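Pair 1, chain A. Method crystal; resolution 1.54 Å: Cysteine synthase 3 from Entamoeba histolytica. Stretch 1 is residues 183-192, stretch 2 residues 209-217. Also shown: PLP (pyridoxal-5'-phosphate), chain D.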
# COMPACT_ATOMS: atom_id res chain seq x y z
N GLU A 183 15.80 21.92 -5.09
CA GLU A 183 15.47 22.88 -4.04
C GLU A 183 15.58 22.31 -2.63
O GLU A 183 15.55 23.09 -1.67
CB GLU A 183 14.05 23.42 -4.24
CG GLU A 183 13.82 24.19 -5.55
CD GLU A 183 14.61 25.48 -5.61
OE1 GLU A 183 14.87 26.07 -4.54
OE2 GLU A 183 14.98 25.90 -6.73
N VAL A 184 15.70 20.98 -2.48
CA VAL A 184 15.72 20.35 -1.15
C VAL A 184 16.79 21.00 -0.29
O VAL A 184 17.94 21.16 -0.70
CB VAL A 184 15.92 18.83 -1.28
CG1 VAL A 184 17.17 18.49 -2.10
CG2 VAL A 184 15.99 18.16 0.10
N ASP A 185 16.40 21.39 0.93
CA ASP A 185 17.31 22.04 1.86
C ASP A 185 17.64 21.19 3.07
O ASP A 185 18.75 21.26 3.59
CB ASP A 185 16.71 23.36 2.36
CG ASP A 185 16.72 24.44 1.30
OD1 ASP A 185 17.80 24.71 0.72
OD2 ASP A 185 15.65 25.04 1.06
N ILE A 186 16.67 20.43 3.57
CA ILE A 186 16.83 19.61 4.77
C ILE A 186 16.20 18.26 4.46
O ILE A 186 15.15 18.22 3.82
CB ILE A 186 16.16 20.26 6.00
CG1 ILE A 186 16.63 21.71 6.17
CG2 ILE A 186 16.43 19.45 7.26
CD1 ILE A 186 15.97 22.44 7.30
N ILE A 187 16.87 17.18 4.84
CA ILE A 187 16.32 15.83 4.76
C ILE A 187 16.22 15.27 6.18
O ILE A 187 17.18 15.34 6.95
CB ILE A 187 17.15 14.92 3.84
CG1 ILE A 187 16.58 13.51 3.77
CG2 ILE A 187 18.63 14.89 4.26
CD1 ILE A 187 15.30 13.43 2.97
N VAL A 188 15.04 14.74 6.53
CA VAL A 188 14.75 14.23 7.86
C VAL A 188 14.45 12.75 7.74
O VAL A 188 13.54 12.35 6.99
CB VAL A 188 13.55 14.97 8.50
CG1 VAL A 188 13.36 14.52 9.94
CG2 VAL A 188 13.74 16.47 8.45
N SER A 189 15.21 11.92 8.46
CA SER A 189 15.04 10.48 8.36
C SER A 189 15.15 9.85 9.74
O SER A 189 16.17 10.04 10.43
CB SER A 189 16.09 9.89 7.40
OG SER A 189 16.26 8.50 7.58
N ALA A 190 14.12 9.11 10.16
CA ALA A 190 14.21 8.31 11.38
C ALA A 190 15.06 7.06 11.13
O ALA A 190 14.94 6.41 10.09
CB ALA A 190 12.81 7.93 11.85
N VAL A 191 15.91 6.72 12.11
CA VAL A 191 17.04 5.80 11.89
C VAL A 191 16.73 4.41 12.45
O VAL A 191 16.53 4.25 13.67
CB VAL A 191 18.33 6.35 12.51
CG1 VAL A 191 19.44 5.30 12.40
CG2 VAL A 191 18.73 7.64 11.82
N GLY A 192 16.73 3.41 11.57
CA GLY A 192 16.73 2.02 11.97
C GLY A 192 18.08 1.41 11.66
O GLY A 192 18.94 1.33 12.56
N LYS A 209 26.02 20.82 -1.34
CA LYS A 209 26.79 20.61 -0.12
C LYS A 209 26.06 21.11 1.12
O LYS A 209 26.24 20.55 2.21
CB LYS A 209 28.16 21.29 -0.23
CG LYS A 209 29.14 20.57 -1.15
CD LYS A 209 29.76 19.36 -0.46
CE LYS A 209 30.54 18.49 -1.44
NZ LYS A 209 29.67 17.98 -2.54
N GLY A 210 25.23 22.14 0.98
CA GLY A 210 24.55 22.75 2.10
C GLY A 210 23.30 22.07 2.58
O GLY A 210 22.63 22.61 3.46
N VAL A 211 22.94 20.90 2.03
CA VAL A 211 21.76 20.19 2.51
C VAL A 211 22.03 19.73 3.94
O VAL A 211 23.08 19.13 4.23
CB VAL A 211 21.42 19.01 1.59
CG1 VAL A 211 20.40 18.07 2.26
CG2 VAL A 211 20.87 19.51 0.27
N LYS A 212 21.10 20.03 4.84
CA LYS A 212 21.19 19.63 6.24
C LYS A 212 20.55 18.25 6.40
O LYS A 212 19.45 18.01 5.91
CB LYS A 212 20.48 20.65 7.12
CG LYS A 212 20.56 20.36 8.61
CD LYS A 212 19.79 21.40 9.42
CE LYS A 212 19.97 21.18 10.91
NZ LYS A 212 19.17 22.17 11.70
N VAL A 213 21.25 17.35 7.09
CA VAL A 213 20.79 15.99 7.32
C VAL A 213 20.37 15.86 8.78
O VAL A 213 21.18 16.05 9.69
CB VAL A 213 21.89 14.97 6.97
CG1 VAL A 213 21.45 13.57 7.36
CG2 VAL A 213 22.19 15.05 5.47
N VAL A 214 19.10 15.52 9.00
CA VAL A 214 18.55 15.40 10.35
C VAL A 214 18.20 13.94 10.60
O VAL A 214 17.33 13.38 9.92
CB VAL A 214 17.31 16.30 10.53
CG1 VAL A 214 16.70 16.11 11.91
CG2 VAL A 214 17.68 17.77 10.29
N ALA A 215 18.85 13.33 11.59
CA ALA A 215 18.53 11.97 12.01
C ALA A 215 17.57 12.01 13.20
O ALA A 215 17.72 12.86 14.08
CB ALA A 215 19.80 11.21 12.39
N VAL A 216 16.61 11.08 13.23
CA VAL A 216 15.58 11.04 14.26
C VAL A 216 15.66 9.70 14.99
O VAL A 216 15.79 8.65 14.36
CB VAL A 216 14.18 11.25 13.64
CG1 VAL A 216 13.07 11.23 14.70
CG2 VAL A 216 14.16 12.54 12.84
N GLU A 217 15.57 9.75 16.31
CA GLU A 217 15.61 8.53 17.11
C GLU A 217 14.66 8.68 18.29
O GLU A 217 14.27 9.79 18.64
CB GLU A 217 17.04 8.22 17.58
CG GLU A 217 17.69 9.28 18.45
CD GLU A 217 19.08 8.87 18.94
OE1 GLU A 217 19.51 7.73 18.68
OE2 GLU A 217 19.73 9.70 19.60
N1 PLP D . 10.71 2.94 9.87
C2 PLP D . 10.36 1.72 9.35
C2A PLP D . 8.93 1.30 9.45
C3 PLP D . 11.32 0.92 8.75
O3 PLP D . 10.94 -0.29 8.24
C4 PLP D . 12.63 1.36 8.67
C4A PLP D . 13.70 0.48 8.13
O4A PLP D . 13.42 -0.67 7.74
C5 PLP D . 12.98 2.60 9.20
C6 PLP D . 12.01 3.37 9.80
C5A PLP D . 14.40 3.12 9.19
O4P PLP D . 15.00 3.18 7.93
P PLP D . 16.57 2.86 7.86
O1P PLP D . 17.26 3.71 8.91
O2P PLP D . 16.74 1.40 8.18
O3P PLP D . 17.01 3.19 6.49
O HOH W 1 20.41 24.07 1.39
O HOH W 2 19.92 23.70 4.21

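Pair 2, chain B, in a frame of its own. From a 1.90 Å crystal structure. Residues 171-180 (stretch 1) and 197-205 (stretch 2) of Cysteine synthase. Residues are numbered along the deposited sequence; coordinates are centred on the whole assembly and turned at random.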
# COMPACT_ATOMS: atom_id res chain seq x y z
N ASN B 171 -11.73 -26.78 3.87
CA ASN B 171 -12.99 -26.74 3.08
C ASN B 171 -12.80 -25.79 1.88
O ASN B 171 -13.38 -24.67 1.81
CB ASN B 171 -14.22 -26.37 3.91
CG ASN B 171 -15.53 -26.67 3.20
OD1 ASN B 171 -15.65 -27.64 2.46
ND2 ASN B 171 -16.52 -25.82 3.40
N LEU B 172 -11.93 -26.22 0.97
CA LEU B 172 -11.70 -25.51 -0.28
C LEU B 172 -11.94 -26.46 -1.44
O LEU B 172 -11.41 -27.57 -1.48
CB LEU B 172 -10.28 -24.95 -0.31
CG LEU B 172 -9.93 -23.95 0.78
CD1 LEU B 172 -8.45 -23.62 0.67
CD2 LEU B 172 -10.79 -22.67 0.68
N THR B 173 -12.70 -25.98 -2.41
CA THR B 173 -13.14 -26.75 -3.54
C THR B 173 -12.14 -26.56 -4.70
O THR B 173 -11.86 -27.51 -5.45
CB THR B 173 -14.53 -26.30 -4.00
OG1 THR B 173 -15.39 -26.18 -2.86
CG2 THR B 173 -15.12 -27.24 -5.02
N SER B 174 -11.63 -25.34 -4.84
CA SER B 174 -10.82 -24.97 -5.96
C SER B 174 -9.81 -23.88 -5.56
O SER B 174 -10.07 -23.02 -4.70
CB SER B 174 -11.72 -24.52 -7.10
OG SER B 174 -10.91 -24.20 -8.25
N PHE B 175 -8.66 -23.90 -6.25
CA PHE B 175 -7.61 -22.91 -6.19
C PHE B 175 -7.38 -22.37 -7.61
O PHE B 175 -7.08 -23.12 -8.53
CB PHE B 175 -6.33 -23.50 -5.62
CG PHE B 175 -5.13 -22.58 -5.63
CD1 PHE B 175 -5.24 -21.28 -5.13
CD2 PHE B 175 -3.91 -22.99 -6.14
CE1 PHE B 175 -4.14 -20.44 -5.12
CE2 PHE B 175 -2.82 -22.13 -6.14
CZ PHE B 175 -2.94 -20.86 -5.63
N VAL B 176 -7.55 -21.07 -7.75
CA VAL B 176 -7.49 -20.36 -8.99
C VAL B 176 -6.44 -19.27 -8.84
O VAL B 176 -6.60 -18.41 -7.97
CB VAL B 176 -8.86 -19.73 -9.30
CG1 VAL B 176 -8.81 -18.91 -10.58
CG2 VAL B 176 -9.97 -20.77 -9.34
N ALA B 177 -5.39 -19.28 -9.69
CA ALA B 177 -4.33 -18.29 -9.54
C ALA B 177 -3.68 -17.99 -10.90
O ALA B 177 -3.56 -18.89 -11.74
CB ALA B 177 -3.29 -18.77 -8.55
N GLY B 178 -3.31 -16.72 -11.08
CA GLY B 178 -2.57 -16.26 -12.24
C GLY B 178 -1.18 -16.88 -12.31
O GLY B 178 -0.55 -17.16 -11.28
N ILE B 179 -0.73 -17.10 -13.55
CA ILE B 179 0.58 -17.67 -13.85
C ILE B 179 1.37 -16.65 -14.66
O ILE B 179 0.91 -16.21 -15.73
CB ILE B 179 0.43 -18.99 -14.63
CG1 ILE B 179 -0.18 -20.08 -13.77
CG2 ILE B 179 1.77 -19.41 -15.25
CD1 ILE B 179 -0.84 -21.15 -14.56
N GLY B 180 2.52 -16.27 -14.09
CA GLY B 180 3.62 -15.60 -14.78
C GLY B 180 4.77 -16.57 -14.97
O GLY B 180 4.83 -17.25 -15.96
N PRO B 197 -6.72 -33.33 -1.04
CA PRO B 197 -6.51 -34.08 -2.28
C PRO B 197 -7.57 -33.86 -3.36
O PRO B 197 -7.26 -33.93 -4.52
CB PRO B 197 -6.54 -35.56 -1.86
CG PRO B 197 -6.21 -35.53 -0.40
CD PRO B 197 -6.74 -34.22 0.13
N ALA B 198 -8.80 -33.54 -2.96
CA ALA B 198 -9.89 -33.31 -3.91
C ALA B 198 -9.86 -31.91 -4.56
O ALA B 198 -10.72 -31.63 -5.36
CB ALA B 198 -11.21 -33.51 -3.20
N ILE B 199 -8.96 -31.01 -4.16
CA ILE B 199 -9.07 -29.62 -4.64
C ILE B 199 -8.82 -29.56 -6.16
O ILE B 199 -7.98 -30.27 -6.70
CB ILE B 199 -8.12 -28.69 -3.86
CG1 ILE B 199 -8.50 -27.22 -4.00
CG2 ILE B 199 -6.68 -28.97 -4.26
CD1 ILE B 199 -7.66 -26.30 -3.14
N ARG B 200 -9.56 -28.69 -6.82
CA ARG B 200 -9.38 -28.38 -8.24
C ARG B 200 -8.32 -27.28 -8.36
O ARG B 200 -8.22 -26.39 -7.54
CB ARG B 200 -10.72 -27.96 -8.88
CG ARG B 200 -11.70 -29.10 -9.10
CD ARG B 200 -13.10 -28.64 -9.48
NE ARG B 200 -13.10 -27.66 -10.56
CZ ARG B 200 -13.02 -27.92 -11.87
NH1 ARG B 200 -12.86 -29.16 -12.30
NH2 ARG B 200 -13.06 -26.92 -12.74
N LEU B 201 -7.52 -27.35 -9.42
CA LEU B 201 -6.47 -26.39 -9.68
C LEU B 201 -6.69 -25.75 -11.07
O LEU B 201 -6.68 -26.48 -12.07
CB LEU B 201 -5.12 -27.10 -9.70
CG LEU B 201 -4.70 -27.81 -8.41
CD1 LEU B 201 -3.33 -28.44 -8.60
CD2 LEU B 201 -4.67 -26.84 -7.24
N ILE B 202 -6.86 -24.42 -11.09
CA ILE B 202 -7.08 -23.65 -12.30
C ILE B 202 -6.03 -22.54 -12.38
O ILE B 202 -5.97 -21.68 -11.50
CB ILE B 202 -8.48 -23.03 -12.35
CG1 ILE B 202 -9.59 -24.06 -12.12
CG2 ILE B 202 -8.64 -22.23 -13.65
CD1 ILE B 202 -9.89 -24.93 -13.30
N GLY B 203 -5.23 -22.55 -13.45
CA GLY B 203 -4.23 -21.52 -13.72
C GLY B 203 -4.84 -20.45 -14.61
O GLY B 203 -5.68 -20.76 -15.45
N VAL B 204 -4.45 -19.20 -14.41
CA VAL B 204 -5.11 -18.10 -15.10
C VAL B 204 -4.06 -17.38 -15.95
O VAL B 204 -2.99 -17.11 -15.47
CB VAL B 204 -5.77 -17.15 -14.10
CG1 VAL B 204 -6.49 -16.01 -14.79
CG2 VAL B 204 -6.70 -17.91 -13.17
N GLU B 205 -4.42 -17.09 -17.21
CA GLU B 205 -3.55 -16.43 -18.16
C GLU B 205 -4.38 -15.41 -18.92
O GLU B 205 -5.59 -15.58 -19.07
CB GLU B 205 -2.95 -17.44 -19.15
CG GLU B 205 -4.01 -18.19 -19.95
CD GLU B 205 -3.56 -18.96 -21.18
OE1 GLU B 205 -2.34 -19.03 -21.41
OE2 GLU B 205 -4.45 -19.51 -21.90
O HOH W 3 -12.85 -30.03 -5.43

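Both pairs are built on two neighbouring parallel strands, and 14 central residues superpose with an RMSD of 0.4 Å. The strand axes approach to 4.6 Å in pair 1 and 4.5 Å in pair 2, with crossing angles of -23° and -21°. Five bridges set the register, from A:Ile186 with A:Lys212 to A:Ala190 with A:Val216, and from B:Ser174 with B:Arg200 to B:Gly178 with B:Val204.

The first rule is written in the backbone. Six hydrogen bonds alternate in direction, so that every second residue of each strand serves the other. In pair 1 the ladder opens with A:Lys212 N to A:Asp185 O at 2.9 Å and closes with A:Val191 N to A:Val216 O at 3.0 Å; in pair 2 the matching ends are B:Arg200 N to B:Thr173 O at 2.9 Å and B:Ile179 N to B:Val204 O at 3.0 Å. None of these bonds depends on side-chain identity, so different side chains can stand on the same ladder, within the limits of packing.

Beside the first rung of the ladder, water links the two stretches. One water lies within hydrogen-bonding reach of A:Asp185 O, at 2.8 Å, and A:Gly210 O, at 3.0 Å; in pair 2 a water donates to both B:Thr173 O and B:Ala198 O, at 2.7 Å each.

On the face of A:Val188 and B:Val176, one element is nearly invariant. These valines, both in the t rotamer, have side-chain centres 0.4 Å apart after superposition, and each meets a t valine diagonally: A:Val188 CG1 lies 3.6 Å from A:Val216 CG2, and B:Val176 CG1 lies 3.5 Å from B:Val204 CG2. Around this anchor the solutions diverge. A:Ile186 sends CG2 to within 3.7 Å of A:Val214 CG2, an apolar contact. Its counterpart B:Ser174 is smaller and polar; its OG comes 4.1 Å from CG1 of the bulkier B:Ile202 and finds a hydrogen bond elsewhere in the structure. At the far end, A:Ala190 CB packs 4.0 Å from A:Val216 CB, whereas B:Gly178, with no side chain, offers only its backbone to B:Val204, its CA lying 3.4 Å from B:Val204 O.

On the opposite face all three of these side chains are larger in pair 2. A:Ile187 CG2 reaches A:Val213 CG2 at 3.8 Å and A:Val211 CG1 at 4.2 Å. B:Phe175 takes the same position, and the ends of both side chains lead away from the other stretch; the CB of B:Phe175 makes the near contacts, 4.0 Å from B:Ile199 CD1 and 4.1 Å from B:Leu201 CD2, and that CD2 sits at the ring edge.

The clearest exchange joins A:Val191 and A:Ala215 to B:Ile179 and B:Gly203. In pair 1, A:Val191 CG2 rests 3.8 Å from A:Ala215 CB. In pair 2 the longer isoleucine brings its CD1 to 3.5 Å from B:Gly203 CA, occupying space that a CB on this glycine would need: an ideal CB would lie only 2.4 Å from B:Ile179 CD1. The backbone holds its spacing while bulk passes from one stretch to the other.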